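Local coordinates for putative cytoplasmic protein (Salmonella typhimurium LT2, PDB 2Q02) that is of unknown function but binds zinc in a xylose isomerase-like TIM barrel and may act as an isomerase, at residues K6-I11 and G240-E245. Numbering follows the deposited sequence.
Sequences KTRFCI and GIYAFE. With ZN (zinc ion), chain E.
R8 reaches G240 through a side chain that runs out from CB with CD anti to CA (chi2 173°) and then bends at chi3 (62°), which turns NE toward the carbonyl of G240, just ahead of strand 242-244. NE and NH2 both donate hydrogen bonds to the same acceptor, G240 O, which lies in the guanidinium plane, 2.9 Å from R8 NE and 3.0 Å from R8 NH2. The R8 and Y242 side chains run alongside each other in the same direction, with guanidinium and ring planes 36° apart, and R8 NH2 comes within 3.3 Å of Y242 CE2. E234 ties the two ends together, through a salt bridge to R8 and a hydrogen bond to Y242 OH.

Beyond this grip the backbones pair in parallel. Y242 N donates to R8 O, C10 N to Y242 O at 2.7 Å, and F244 N to C10 O, so the hydrogen bonds alternate between the strands. F9, I11, Y242 and F244 project from one face. Here F9 CD1 lies 3.7 Å from both Y242 CB and F244 CE2; the F9 and F244 rings are nearly parallel but so offset that little of one lies over the other. I11 CD1 approaches the edge of the F244 ring, and helix 256-271 packs against F9, I11 and F244. On the other face, C10 CB sits 3.5 Å from I241 CG2 and also touches CB of A243, whose side chain touches zinc ligand H197.

At the C-terminal end of 242-244, the extended side chain of E245 carries OE1 to the zinc ion, 2.1 Å away, where E139, D170 and H197 also bind; R39 forms a salt bridge with E245 OE2. Pairing of the first strand with the eighth closes the parallel (βα)8 TIM barrel, with the metal site at the C-terminal ends of its strands, as in xylose isomerase-like proteins.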
ATOM      1  N   LYS A   6     -11.345  13.518   6.474  1.00 46.21           N
ATOM      2  CA  LYS A   6      -9.907  13.803   6.232  1.00 46.61           C
ATOM      3  C   LYS A   6      -8.994  12.823   7.009  1.00 46.79           C
ATOM      4  O   LYS A   6      -7.938  12.397   6.519  1.00 46.84           O
ATOM      5  CB  LYS A   6      -9.562  15.263   6.578  1.00 45.56           C
ATOM      6  N   THR A   7      -9.434  12.494   8.226  1.00 47.31           N
ATOM      7  CA  THR A   7      -8.873  11.441   9.099  1.00 47.62           C
ATOM      8  C   THR A   7      -8.486  10.143   8.381  1.00 46.35           C
ATOM      9  O   THR A   7      -7.517   9.477   8.775  1.00 45.16           O
ATOM     10  CB  THR A   7     -10.000  11.070  10.175  1.00 49.27           C
ATOM     11  OG1 THR A   7     -10.069  12.099  11.158  1.00 57.13           O
ATOM     12  CG2 THR A   7      -9.820   9.689  10.892  1.00 50.13           C
ATOM     13  N   ARG A   8      -9.303   9.762   7.390  1.00 46.37           N
ATOM     14  CA  ARG A   8      -9.154   8.502   6.653  1.00 46.08           C
ATOM     15  C   ARG A   8      -8.021   8.511   5.633  1.00 45.81           C
ATOM     16  O   ARG A   8      -7.772   7.485   5.016  1.00 47.38           O
ATOM     17  CB  ARG A   8     -10.444   8.140   5.894  1.00 45.01           C
ATOM     18  CG  ARG A   8     -11.614   7.782   6.780  1.00 46.77           C
ATOM     19  CD  ARG A   8     -12.892   7.602   5.966  1.00 45.86           C
ATOM     20  NE  ARG A   8     -12.767   6.503   5.016  1.00 47.93           N
ATOM     21  CZ  ARG A   8     -13.636   6.235   4.037  1.00 45.66           C
ATOM     22  NH1 ARG A   8     -14.718   6.971   3.861  1.00 43.08           N
ATOM     23  NH2 ARG A   8     -13.410   5.227   3.205  1.00 45.07           N
ATOM     24  N   PHE A   9      -7.363   9.646   5.414  1.00 45.90           N
ATOM     25  CA  PHE A   9      -6.254   9.691   4.451  1.00 45.45           C
ATOM     26  C   PHE A   9      -4.921   9.382   5.120  1.00 45.00           C
ATOM     27  O   PHE A   9      -4.694   9.730   6.280  1.00 45.45           O
ATOM     28  CB  PHE A   9      -6.216  11.028   3.696  1.00 45.92           C
ATOM     29  CG  PHE A   9      -7.321  11.178   2.686  1.00 43.31           C
ATOM     30  CD1 PHE A   9      -7.374  10.345   1.567  1.00 40.73           C
ATOM     31  CD2 PHE A   9      -8.304  12.152   2.841  1.00 48.35           C
ATOM     32  CE1 PHE A   9      -8.393  10.445   0.629  1.00 40.52           C
ATOM     33  CE2 PHE A   9      -9.341  12.280   1.882  1.00 48.87           C
ATOM     34  CZ  PHE A   9      -9.381  11.413   0.774  1.00 45.05           C
ATOM     35  N   CYS A  10      -4.046   8.704   4.373  1.00 45.30           N
ATOM     36  CA  CYS A  10      -2.725   8.253   4.876  1.00 45.26           C
ATOM     37  C   CYS A  10      -1.663   8.637   3.860  1.00 45.06           C
ATOM     38  O   CYS A  10      -1.876   8.546   2.654  1.00 44.93           O
ATOM     39  CB  CYS A  10      -2.728   6.722   5.060  1.00 45.72           C
ATOM     40  SG  CYS A  10      -1.190   5.946   5.652  1.00 46.56           S
ATOM     41  N   ILE A  11      -0.518   9.091   4.335  1.00 45.00           N
ATOM     42  CA  ILE A  11       0.543   9.449   3.421  1.00 44.93           C
ATOM     43  C   ILE A  11       1.620   8.375   3.467  1.00 46.09           C
ATOM     44  O   ILE A  11       2.269   8.158   4.500  1.00 46.49           O
ATOM     45  CB  ILE A  11       1.138  10.836   3.727  1.00 45.84           C
ATOM     46  CG1 ILE A  11       0.025  11.876   3.995  1.00 44.17           C
ATOM     47  CG2 ILE A  11       2.069  11.275   2.584  1.00 45.13           C
ATOM     48  CD1 ILE A  11      -0.998  12.030   2.883  1.00 43.88           C
ATOM     49  N   GLY A 240     -12.667   2.428   5.041  1.00 43.86           N
ATOM     50  CA  GLY A 240     -11.275   2.220   5.424  1.00 43.80           C
ATOM     51  C   GLY A 240     -10.368   3.331   4.953  1.00 43.54           C
ATOM     52  O   GLY A 240     -10.826   4.371   4.549  1.00 44.39           O
ATOM     53  N   ILE A 241      -9.072   3.094   4.993  1.00 43.33           N
ATOM     54  CA  ILE A 241      -8.080   4.136   4.762  1.00 44.24           C
ATOM     55  C   ILE A 241      -7.686   4.232   3.274  1.00 45.71           C
ATOM     56  O   ILE A 241      -7.521   3.211   2.573  1.00 45.92           O
ATOM     57  CB  ILE A 241      -6.815   3.881   5.633  1.00 44.62           C
ATOM     58  CG1 ILE A 241      -7.185   3.953   7.131  1.00 44.51           C
ATOM     59  CG2 ILE A 241      -5.707   4.871   5.295  1.00 44.85           C
ATOM     60  CD1 ILE A 241      -6.106   3.458   8.088  1.00 45.61           C
ATOM     61  N   TYR A 242      -7.562   5.469   2.800  1.00 44.69           N
ATOM     62  CA  TYR A 242      -6.979   5.761   1.513  1.00 43.75           C
ATOM     63  C   TYR A 242      -5.590   6.344   1.771  1.00 43.59           C
ATOM     64  O   TYR A 242      -5.435   7.355   2.469  1.00 42.14           O
ATOM     65  CB  TYR A 242      -7.848   6.770   0.759  1.00 44.46           C
ATOM     66  CG  TYR A 242      -9.210   6.241   0.333  1.00 45.56           C
ATOM     67  CD1 TYR A 242      -9.323   5.347  -0.733  1.00 43.37           C
ATOM     68  CD2 TYR A 242     -10.390   6.657   0.980  1.00 45.75           C
ATOM     69  CE1 TYR A 242     -10.544   4.864  -1.135  1.00 40.75           C
ATOM     70  CE2 TYR A 242     -11.641   6.178   0.574  1.00 45.08           C
ATOM     71  CZ  TYR A 242     -11.695   5.273  -0.485  1.00 44.75           C
ATOM     72  OH  TYR A 242     -12.894   4.777  -0.924  1.00 45.27           O
ATOM     73  N   ALA A 243      -4.588   5.690   1.193  1.00 44.82           N
ATOM     74  CA  ALA A 243      -3.181   6.062   1.340  1.00 44.26           C
ATOM     75  C   ALA A 243      -2.641   6.386  -0.020  1.00 45.33           C
ATOM     76  O   ALA A 243      -2.832   5.608  -0.943  1.00 46.02           O
ATOM     77  CB  ALA A 243      -2.373   4.909   1.943  1.00 43.43           C
ATOM     78  N   PHE A 244      -1.952   7.524  -0.126  1.00 46.24           N
ATOM     79  CA  PHE A 244      -1.363   7.993  -1.370  1.00 46.13           C
ATOM     80  C   PHE A 244       0.032   7.387  -1.526  1.00 47.43           C
ATOM     81  O   PHE A 244       0.867   7.536  -0.630  1.00 46.30           O
ATOM     82  CB  PHE A 244      -1.310   9.531  -1.396  1.00 46.05           C
ATOM     83  CG  PHE A 244      -2.665  10.173  -1.559  1.00 44.80           C
ATOM     84  CD1 PHE A 244      -3.322  10.134  -2.782  1.00 42.88           C
ATOM     85  CD2 PHE A 244      -3.295  10.798  -0.484  1.00 47.91           C
ATOM     86  CE1 PHE A 244      -4.586  10.711  -2.935  1.00 46.57           C
ATOM     87  CE2 PHE A 244      -4.559  11.406  -0.634  1.00 46.52           C
ATOM     88  CZ  PHE A 244      -5.205  11.352  -1.856  1.00 45.83           C
ATOM     89  N   GLU A 245       0.256   6.680  -2.646  1.00 47.95           N
ATOM     90  CA  GLU A 245       1.499   5.921  -2.886  1.00 47.87           C
ATOM     91  C   GLU A 245       2.034   6.126  -4.327  1.00 46.16           C
ATOM     92  O   GLU A 245       1.968   5.236  -5.163  1.00 46.91           O
ATOM     93  CB  GLU A 245       1.311   4.418  -2.562  1.00 46.58           C
ATOM     94  CG  GLU A 245       2.614   3.584  -2.639  1.00 48.53           C
ATOM     95  CD  GLU A 245       2.387   2.071  -2.700  1.00 49.69           C
ATOM     96  OE1 GLU A 245       1.461   1.616  -3.402  1.00 55.74           O
ATOM     97  OE2 GLU A 245       3.151   1.313  -2.067  1.00 52.88           O
TER
HETATM   98 ZN    ZN E 300       0.521  -0.303  -3.386  1.00 45.13          ZN